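Local coordinates for protein L-ribulose 3-epimerase (Methylomonas sp. DH-1, PDB 7CJ6) that catalyses the manganese-dependent epimerization of ketoses at C3, acting most strongly on L-ribulose and also interconverting D-allulose and D-fructose, at residues His183-His188 and Ser215-Leu220; Ile40-Leu45 and Leu64-Ser69. All blocks are in the same frame, centred on the assembly; numbering follows the deposited sequence.

Interaction 1 of 2, residues His183-His188 and Ser215-Leu220. With MN (manganese (II) ion), chain C; PSJ (D-psicose), chain D.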
ATOM      1  N   HIS A 183     -14.591   6.555  -8.995  1.00 17.24           N
ATOM      2  CA  HIS A 183     -13.996   7.453  -7.969  1.00 16.66           C
ATOM      3  C   HIS A 183     -12.492   7.161  -7.915  1.00 16.52           C
ATOM      4  O   HIS A 183     -12.127   6.011  -7.625  1.00 17.33           O
ATOM      5  CB  HIS A 183     -14.740   7.265  -6.634  1.00 17.37           C
ATOM      6  CG  HIS A 183     -14.175   8.030  -5.485  1.00 17.05           C
ATOM      7  ND1 HIS A 183     -14.674   7.900  -4.200  1.00 16.38           N
ATOM      8  CD2 HIS A 183     -13.151   8.910  -5.410  1.00 17.13           C
ATOM      9  CE1 HIS A 183     -13.996   8.685  -3.388  1.00 16.50           C
ATOM     10  NE2 HIS A 183     -13.054   9.317  -4.107  1.00 16.81           N
ATOM     11  N   LEU A 184     -11.651   8.139  -8.265  1.00 16.35           N
ATOM     12  CA  LEU A 184     -10.172   7.969  -8.252  1.00 16.06           C
ATOM     13  C   LEU A 184      -9.583   8.733  -7.064  1.00 15.95           C
ATOM     14  O   LEU A 184     -10.140   9.783  -6.685  1.00 15.67           O
ATOM     15  CB  LEU A 184      -9.568   8.463  -9.567  1.00 16.50           C
ATOM     16  CG  LEU A 184      -9.750   7.550 -10.779  1.00 16.45           C
ATOM     17  CD1 LEU A 184      -9.106   8.167 -12.014  1.00 15.85           C
ATOM     18  CD2 LEU A 184      -9.170   6.171 -10.519  1.00 17.41           C
ATOM     19  N   ASP A 185      -8.469   8.224  -6.539  1.00 14.46           N
ATOM     20  CA  ASP A 185      -7.767   8.759  -5.348  1.00 14.50           C
ATOM     21  C   ASP A 185      -6.267   8.729  -5.652  1.00 14.49           C
ATOM     22  O   ASP A 185      -5.744   7.644  -5.969  1.00 13.30           O
ATOM     23  CB  ASP A 185      -8.154   7.940  -4.113  1.00 15.09           C
ATOM     24  CG  ASP A 185      -7.492   8.410  -2.834  1.00 17.04           C
ATOM     25  OD1 ASP A 185      -6.400   8.981  -2.938  1.00 17.90           O
ATOM     26  OD2 ASP A 185      -8.068   8.168  -1.741  1.00 19.84           O
ATOM     27  N   THR A 186      -5.603   9.883  -5.615  1.00 15.83           N
ATOM     28  CA  THR A 186      -4.188  10.016  -6.053  1.00 17.04           C
ATOM     29  C   THR A 186      -3.296   9.135  -5.173  1.00 15.62           C
ATOM     30  O   THR A 186      -2.313   8.580  -5.693  1.00 15.72           O
ATOM     31  CB  THR A 186      -3.735  11.479  -6.067  1.00 17.36           C
ATOM     32  OG1 THR A 186      -3.844  12.016  -4.747  1.00 17.06           O
ATOM     33  CG2 THR A 186      -4.543  12.307  -7.041  1.00 16.89           C
ATOM     34  N   TYR A 187      -3.619   9.010  -3.889  1.00 16.19           N
ATOM     35  CA  TYR A 187      -2.876   8.131  -2.951  1.00 16.49           C
ATOM     36  C   TYR A 187      -2.844   6.707  -3.517  1.00 15.34           C
ATOM     37  O   TYR A 187      -1.751   6.128  -3.640  1.00 15.72           O
ATOM     38  CB  TYR A 187      -3.501   8.169  -1.557  1.00 18.02           C
ATOM     39  CG  TYR A 187      -3.022   7.065  -0.651  1.00 18.07           C
ATOM     40  CD1 TYR A 187      -1.738   7.071  -0.133  1.00 18.64           C
ATOM     41  CD2 TYR A 187      -3.846   6.003  -0.322  1.00 18.51           C
ATOM     42  CE1 TYR A 187      -1.288   6.055   0.693  1.00 19.07           C
ATOM     43  CE2 TYR A 187      -3.416   4.986   0.514  1.00 18.88           C
ATOM     44  CZ  TYR A 187      -2.130   5.010   1.023  1.00 19.40           C
ATOM     45  OH  TYR A 187      -1.693   4.005   1.842  1.00 21.23           O
ATOM     46  N   HIS A 188      -4.017   6.150  -3.831  1.00 15.53           N
ATOM     47  CA  HIS A 188      -4.183   4.756  -4.331  1.00 16.69           C
ATOM     48  C   HIS A 188      -3.603   4.638  -5.742  1.00 16.52           C
ATOM     49  O   HIS A 188      -3.006   3.593  -6.061  1.00 16.90           O
ATOM     50  CB  HIS A 188      -5.659   4.347  -4.283  1.00 16.88           C
ATOM     51  CG  HIS A 188      -6.207   4.314  -2.897  1.00 17.09           C
ATOM     52  ND1 HIS A 188      -5.796   3.381  -1.969  1.00 16.50           N
ATOM     53  CD2 HIS A 188      -7.117   5.098  -2.278  1.00 17.54           C
ATOM     54  CE1 HIS A 188      -6.432   3.589  -0.832  1.00 17.32           C
ATOM     55  NE2 HIS A 188      -7.254   4.633  -0.995  1.00 17.16           N
ATOM     56  N   SER A 215       1.305  10.706  -1.263  1.00 15.88           N
ATOM     57  CA  SER A 215       1.734   9.282  -1.282  1.00 15.70           C
ATOM     58  C   SER A 215       1.675   8.689   0.133  1.00 15.85           C
ATOM     59  O   SER A 215       1.318   7.493   0.270  1.00 15.90           O
ATOM     60  CB  SER A 215       3.109   9.152  -1.879  1.00 16.34           C
ATOM     61  OG  SER A 215       3.996  10.112  -1.321  1.00 15.25           O
ATOM     62  N   HIS A 216       2.009   9.485   1.153  1.00 17.23           N
ATOM     63  CA  HIS A 216       2.022   9.047   2.578  1.00 17.30           C
ATOM     64  C   HIS A 216       0.792   9.583   3.321  1.00 17.12           C
ATOM     65  O   HIS A 216       0.697   9.339   4.549  1.00 18.03           O
ATOM     66  CB  HIS A 216       3.332   9.472   3.257  1.00 18.17           C
ATOM     67  CG  HIS A 216       3.699  10.900   3.025  1.00 18.47           C
ATOM     68  ND1 HIS A 216       2.773  11.923   3.098  1.00 19.11           N
ATOM     69  CD2 HIS A 216       4.888  11.481   2.761  1.00 18.49           C
ATOM     70  CE1 HIS A 216       3.373  13.074   2.861  1.00 18.86           C
ATOM     71  NE2 HIS A 216       4.675  12.830   2.661  1.00 18.89           N
ATOM     72  N   ARG A 217      -0.097  10.283   2.604  1.00 17.47           N
ATOM     73  CA  ARG A 217      -1.394  10.831   3.098  1.00 18.00           C
ATOM     74  C   ARG A 217      -1.145  12.011   4.045  1.00 18.39           C
ATOM     75  O   ARG A 217      -2.081  12.387   4.779  1.00 20.45           O
ATOM     76  CB  ARG A 217      -2.217   9.738   3.791  1.00 18.79           C
ATOM     77  CG  ARG A 217      -2.212   8.408   3.048  1.00 20.18           C
ATOM     78  CD  ARG A 217      -3.409   7.528   3.353  1.00 21.12           C
ATOM     79  NE  ARG A 217      -4.542   7.841   2.492  1.00 21.17           N
ATOM     80  CZ  ARG A 217      -5.580   7.043   2.288  1.00 21.27           C
ATOM     81  NH1 ARG A 217      -5.655   5.867   2.889  1.00 23.78           N
ATOM     82  NH2 ARG A 217      -6.547   7.422   1.479  1.00 20.99           N
ATOM     83  N   GLY A 218       0.059  12.586   4.014  1.00 19.21           N
ATOM     84  CA  GLY A 218       0.415  13.792   4.789  1.00 19.70           C
ATOM     85  C   GLY A 218       0.180  15.071   3.996  1.00 18.65           C
ATOM     86  O   GLY A 218      -0.776  15.104   3.201  1.00 19.42           O
ATOM     87  N   TYR A 219       1.002  16.100   4.237  1.00 18.89           N
ATOM     88  CA  TYR A 219       0.938  17.420   3.553  1.00 19.20           C
ATOM     89  C   TYR A 219       1.108  17.196   2.045  1.00 20.67           C
ATOM     90  O   TYR A 219       2.051  16.474   1.622  1.00 20.30           O
ATOM     91  CB  TYR A 219       1.991  18.392   4.103  1.00 19.85           C
ATOM     92  CG  TYR A 219       1.594  19.167   5.338  1.00 19.64           C
ATOM     93  CD1 TYR A 219       1.704  18.613   6.604  1.00 20.45           C
ATOM     94  CD2 TYR A 219       1.131  20.472   5.248  1.00 20.54           C
ATOM     95  CE1 TYR A 219       1.346  19.323   7.739  1.00 20.72           C
ATOM     96  CE2 TYR A 219       0.771  21.196   6.374  1.00 20.45           C
ATOM     97  CZ  TYR A 219       0.878  20.621   7.628  1.00 20.63           C
ATOM     98  OH  TYR A 219       0.518  21.331   8.744  1.00 21.46           O
ATOM     99  N   LEU A 220       0.209  17.783   1.251  1.00 20.07           N
ATOM    100  CA  LEU A 220       0.295  17.791  -0.232  1.00 19.76           C
ATOM    101  C   LEU A 220       1.636  18.414  -0.636  1.00 19.21           C
ATOM    102  O   LEU A 220       1.951  19.511  -0.146  1.00 16.32           O
ATOM    103  CB  LEU A 220      -0.889  18.570  -0.816  1.00 19.83           C
ATOM    104  CG  LEU A 220      -2.274  17.964  -0.578  1.00 20.20           C
ATOM    105  CD1 LEU A 220      -3.325  18.661  -1.428  1.00 20.08           C
ATOM    106  CD2 LEU A 220      -2.284  16.468  -0.856  1.00 20.52           C
TER
HETATM  107 MN    MN C 301      -9.875   8.162  -0.722  1.00 24.08          MN
HETATM  108  C1  PSJ D 302      -9.570   4.862   2.072  1.00 23.05           C
HETATM  109  O1  PSJ D 302      -8.187   4.568   1.849  1.00 22.68           O
HETATM  110  C2  PSJ D 302      -9.984   5.944   1.115  1.00 22.81           C
HETATM  111  O2  PSJ D 302      -9.155   6.387   0.371  1.00 21.22           O
HETATM  112  C3  PSJ D 302     -11.407   6.415   1.079  1.00 26.55           C
HETATM  113  O3  PSJ D 302     -11.484   7.837   1.011  1.00 24.66           O
HETATM  114  C4  PSJ D 302     -12.074   5.883   2.332  1.00 29.41           C
HETATM  115  O4  PSJ D 302     -12.225   4.482   2.132  1.00 36.45           O
HETATM  116  C5  PSJ D 302     -13.434   6.497   2.637  1.00 35.18           C
HETATM  117  O5  PSJ D 302     -13.727   7.525   1.682  1.00 39.75           O
HETATM  118  C6  PSJ D 302     -13.455   7.065   4.056  1.00 35.85           C
HETATM  119  O6  PSJ D 302     -14.789   7.451   4.431  1.00 34.68           O
HETATM  120  O   HOH W   1      -6.230   9.813  -0.121  1.00 25.15           O
HETATM  121  O   HOH W   2       0.769   6.165  -2.316  1.00 19.67           O
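The guanidinium of Arg217 lies flat on one face of the Tyr187 ring, centres 3.8 Å apart and planes only 10° from parallel, an off-centre cation-pi stack. Arg217 CD sits more squarely over the Tyr187 ring, in a CH-pi contact 3.6 Å from the centroid. The bend at chi3 (86°) lets CD and the guanidinium follow the same face, while the carbonyl O of Ser215 meets the ring edge, 3.0 Å from Tyr187 CE1. Arginine suits this place as a flat cation that can lie on a ring while its N-H edge faces the bound D-psicose (D-allulose): NH1 donates to sugar O1 and NH2 to sugar O2 (both 3.0 Å), with a weak NH2 bond to O1. The His188 ring reaches the same two oxygens through NE2, 2.9 Å from sugar O2, and one of its faces is covered by Tyr187 CD2. Arg217 and His188 thus donate to O1 and O2 of the ketose, and with the manganese on O2 they would probably polarise the C2 carbonyl. Asp185 OD2 binds the manganese at 2.1 Å, alongside sugar O2 and O3; Glu152, His211 and Glu246 complete the site. The other carboxylate oxygen of Asp185, OD1, caps the following helix by accepting from Tyr187 N at 2.9 Å, so aspartate's two oxygens serve metal and helix end. A water joins Asp185 OD1 to Arg217 NH2. Tyr187 OH is hydrogen-bonded to the hydroxyl of Tyr157 of the second subunit. The contact lies where strand 180-185 passes into helix 186-192, against the loop between strand 207-212 and helix 227-236.

Interaction 2 of 2, residues Ile40-Leu45 and Leu64-Ser69. With PSJ (D-psicose), chain D.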
ATOM      1  N   ILE A  40     -18.027  19.369   3.220  1.00 17.13           N
ATOM      2  CA  ILE A  40     -17.331  18.365   4.068  1.00 18.04           C
ATOM      3  C   ILE A  40     -17.747  16.978   3.570  1.00 16.42           C
ATOM      4  O   ILE A  40     -18.928  16.806   3.207  1.00 15.31           O
ATOM      5  CB  ILE A  40     -17.648  18.579   5.559  1.00 18.24           C
ATOM      6  CG1 ILE A  40     -16.912  17.563   6.437  1.00 19.63           C
ATOM      7  CG2 ILE A  40     -19.152  18.563   5.791  1.00 17.87           C
ATOM      8  CD1 ILE A  40     -16.567  18.074   7.815  1.00 21.03           C
ATOM      9  N   GLU A  41     -16.801  16.040   3.504  1.00 14.83           N
ATOM     10  CA  GLU A  41     -17.095  14.624   3.187  1.00 14.72           C
ATOM     11  C   GLU A  41     -17.169  13.848   4.506  1.00 15.42           C
ATOM     12  O   GLU A  41     -16.124  13.678   5.164  1.00 15.42           O
ATOM     13  CB  GLU A  41     -16.045  14.043   2.248  1.00 16.01           C
ATOM     14  CG  GLU A  41     -16.380  12.641   1.777  1.00 14.62           C
ATOM     15  CD  GLU A  41     -15.305  12.035   0.897  1.00 14.39           C
ATOM     16  OE1 GLU A  41     -14.986  12.648  -0.153  1.00 13.74           O
ATOM     17  OE2 GLU A  41     -14.775  10.976   1.270  1.00 13.14           O
ATOM     18  N   ILE A  42     -18.374  13.437   4.890  1.00 15.94           N
ATOM     19  CA  ILE A  42     -18.622  12.711   6.170  1.00 17.33           C
ATOM     20  C   ILE A  42     -18.386  11.227   5.905  1.00 18.89           C
ATOM     21  O   ILE A  42     -18.925  10.712   4.913  1.00 17.75           O
ATOM     22  CB  ILE A  42     -20.032  13.010   6.713  1.00 17.49           C
ATOM     23  CG1 ILE A  42     -20.255  14.520   6.830  1.00 18.21           C
ATOM     24  CG2 ILE A  42     -20.262  12.287   8.041  1.00 18.78           C
ATOM     25  CD1 ILE A  42     -21.705  14.943   6.852  1.00 19.23           C
ATOM     26  N   ALA A  43     -17.556  10.599   6.737  1.00 21.35           N
ATOM     27  CA  ALA A  43     -17.258   9.150   6.706  1.00 23.91           C
ATOM     28  C   ALA A  43     -18.357   8.422   7.487  1.00 25.91           C
ATOM     29  O   ALA A  43     -18.428   8.610   8.710  1.00 33.14           O
ATOM     30  CB  ALA A  43     -15.880   8.902   7.268  1.00 25.06           C
ATOM     31  N   LEU A  44     -19.204   7.668   6.779  1.00 26.04           N
ATOM     32  CA  LEU A  44     -20.444   7.033   7.307  1.00 25.86           C
ATOM     33  C   LEU A  44     -20.239   5.523   7.458  1.00 25.14           C
ATOM     34  O   LEU A  44     -21.114   4.765   6.981  1.00 24.91           O
ATOM     35  CB  LEU A  44     -21.593   7.281   6.327  1.00 26.52           C
ATOM     36  CG  LEU A  44     -22.254   8.656   6.368  1.00 26.58           C
ATOM     37  CD1 LEU A  44     -23.434   8.690   5.405  1.00 26.35           C
ATOM     38  CD2 LEU A  44     -22.699   9.013   7.783  1.00 25.36           C
ATOM     39  N   LEU A  45     -19.133   5.095   8.069  1.00 24.38           N
ATOM     40  CA  LEU A  45     -18.841   3.651   8.278  1.00 26.14           C
ATOM     41  C   LEU A  45     -19.919   3.053   9.195  1.00 26.44           C
ATOM     42  O   LEU A  45     -20.207   1.840   9.058  1.00 23.79           O
ATOM     43  CB  LEU A  45     -17.431   3.485   8.853  1.00 27.61           C
ATOM     44  CG  LEU A  45     -16.296   3.584   7.832  1.00 27.81           C
ATOM     45  CD1 LEU A  45     -16.378   4.875   7.028  1.00 28.59           C
ATOM     46  CD2 LEU A  45     -14.944   3.475   8.515  1.00 29.13           C
ATOM     47  N   LEU A  64     -22.304  25.254   4.539  1.00 16.67           N
ATOM     48  CA  LEU A  64     -21.427  24.206   3.960  1.00 18.84           C
ATOM     49  C   LEU A  64     -22.293  23.088   3.374  1.00 19.29           C
ATOM     50  O   LEU A  64     -23.330  22.764   3.973  1.00 21.22           O
ATOM     51  CB  LEU A  64     -20.513  23.668   5.064  1.00 18.88           C
ATOM     52  CG  LEU A  64     -19.297  22.879   4.585  1.00 19.62           C
ATOM     53  CD1 LEU A  64     -18.339  23.778   3.823  1.00 18.87           C
ATOM     54  CD2 LEU A  64     -18.593  22.222   5.763  1.00 19.58           C
ATOM     55  N   ARG A  65     -21.877  22.513   2.250  1.00 19.97           N
ATOM     56  CA  ARG A  65     -22.529  21.305   1.685  1.00 21.49           C
ATOM     57  C   ARG A  65     -21.853  20.063   2.276  1.00 19.95           C
ATOM     58  O   ARG A  65     -20.797  20.207   2.939  1.00 16.60           O
ATOM     59  CB  ARG A  65     -22.481  21.343   0.156  1.00 22.86           C
ATOM     60  CG  ARG A  65     -23.260  22.510  -0.431  1.00 26.07           C
ATOM     61  CD  ARG A  65     -23.647  22.279  -1.873  1.00 28.89           C
ATOM     62  NE  ARG A  65     -22.493  22.273  -2.748  1.00 28.98           N
ATOM     63  CZ  ARG A  65     -21.874  23.376  -3.138  1.00 32.21           C
ATOM     64  NH1 ARG A  65     -22.318  24.543  -2.714  1.00 34.88           N
ATOM     65  NH2 ARG A  65     -20.824  23.321  -3.936  1.00 29.72           N
ATOM     66  N   ALA A  66     -22.465  18.896   2.071  1.00 18.27           N
ATOM     67  CA  ALA A  66     -21.935  17.592   2.513  1.00 17.97           C
ATOM     68  C   ALA A  66     -22.088  16.567   1.386  1.00 18.33           C
ATOM     69  O   ALA A  66     -23.133  16.568   0.687  1.00 18.97           O
ATOM     70  CB  ALA A  66     -22.633  17.143   3.776  1.00 17.10           C
ATOM     71  N   HIS A  67     -21.053  15.748   1.202  1.00 16.92           N
ATOM     72  CA  HIS A  67     -21.160  14.409   0.577  1.00 16.08           C
ATOM     73  C   HIS A  67     -20.764  13.374   1.633  1.00 15.96           C
ATOM     74  O   HIS A  67     -20.428  13.770   2.770  1.00 14.95           O
ATOM     75  CB  HIS A  67     -20.346  14.340  -0.717  1.00 17.05           C
ATOM     76  CG  HIS A  67     -20.801  15.314  -1.752  1.00 17.72           C
ATOM     77  ND1 HIS A  67     -22.098  15.330  -2.239  1.00 17.89           N
ATOM     78  CD2 HIS A  67     -20.132  16.291  -2.405  1.00 17.58           C
ATOM     79  CE1 HIS A  67     -22.204  16.285  -3.145  1.00 19.02           C
ATOM     80  NE2 HIS A  67     -21.008  16.885  -3.267  1.00 18.64           N
ATOM     81  N   ALA A  68     -20.824  12.095   1.284  1.00 15.85           N
ATOM     82  CA  ALA A  68     -20.567  10.991   2.233  1.00 15.88           C
ATOM     83  C   ALA A  68     -19.724   9.916   1.552  1.00 16.16           C
ATOM     84  O   ALA A  68     -20.029   9.570   0.396  1.00 15.06           O
ATOM     85  CB  ALA A  68     -21.874  10.435   2.735  1.00 17.23           C
ATOM     86  N   SER A  69     -18.716   9.401   2.259  1.00 15.92           N
ATOM     87  CA  SER A  69     -17.967   8.188   1.862  1.00 15.49           C
ATOM     88  C   SER A  69     -18.121   7.140   2.963  1.00 15.61           C
ATOM     89  O   SER A  69     -18.505   7.483   4.092  1.00 15.00           O
ATOM     90  CB  SER A  69     -16.522   8.473   1.569  1.00 15.47           C
ATOM     91  OG  SER A  69     -15.898   9.165   2.639  1.00 17.40           O
TER
HETATM   92  C1  PSJ D 302      -9.570   4.862   2.072  1.00 23.05           C
HETATM   93  O1  PSJ D 302      -8.187   4.568   1.849  1.00 22.68           O
HETATM   94  C2  PSJ D 302      -9.984   5.944   1.115  1.00 22.81           C
HETATM   95  O2  PSJ D 302      -9.155   6.387   0.371  1.00 21.22           O
HETATM   96  C3  PSJ D 302     -11.407   6.415   1.079  1.00 26.55           C
HETATM   97  O3  PSJ D 302     -11.484   7.837   1.011  1.00 24.66           O
HETATM   98  C4  PSJ D 302     -12.074   5.883   2.332  1.00 29.41           C
HETATM   99  O4  PSJ D 302     -12.225   4.482   2.132  1.00 36.45           O
HETATM  100  C5  PSJ D 302     -13.434   6.497   2.637  1.00 35.18           C
HETATM  101  O5  PSJ D 302     -13.727   7.525   1.682  1.00 39.75           O
HETATM  102  C6  PSJ D 302     -13.455   7.065   4.056  1.00 35.85           C
HETATM  103  O6  PSJ D 302     -14.789   7.451   4.431  1.00 34.68           O
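Ser69 OG donates to Glu41 OE2 at 2.5 Å, a short bond made on the anti side of the carboxylate and 24° out of its plane. The same hydroxyl accepts from O6 of the bound D-psicose at 2.7 Å, so it gives its proton to the glutamate and takes one from the sugar. The extended Glu41 chain, CG anti to the backbone N (chi1 -174°), carries the carboxylate along to Ser69, and its OE1 accepts from His211 NE2 and is hydrogen-bonded to Tyr209 OH. Backbone groups are paired in parallel-strand fashion: Ile40 N to Arg65 O (2.9 Å), His67 N to Ile40 O, Ile42 N to His67 O, Ser69 N to Ile42 O and Leu44 N to Ser69 O (2.8 Å, 172° at hydrogen). On the face of Ile40 and Ile42, the small Ala66 takes Ile42 CD1 against its CB; just past the strand, Leu44 CD1 lies 3.6 Å from Ala68 CB. Ile40 CG2 rests on Leu64 CD2. The strands, adjacent in the barrel, are joined through helix 52-61 as a beta-alpha-beta unit. Glu41 thus probably acts in the second shell, helping to orient the sugar-binding Ser69 and the metal ligand His211 together, and its charge would probably make His211 more electron-rich as a ligand of the metal.

How the interactions relate
From the N terminus, interaction 2 comes first: after strand 39-43 the chain leaves the barrel wall, passes through helix 52-61 and returns as strand 65-72 beside it, closing a short loop. Interaction 1 opens much later, where strand 180-185 runs into helix 186-192, and closes in the loop following strand 207-212. The two loops therefore follow in series, neither nesting nor crossing. Their centres lie about 18 Å apart and they do not touch, yet both belong to the same eight-stranded TIM barrel and meet D-psicose: residues 40-45 and 64-69 near its O6 end, residues 183-188 and 215-220 at its O1 and O2 end, with the manganese at O2 and O3.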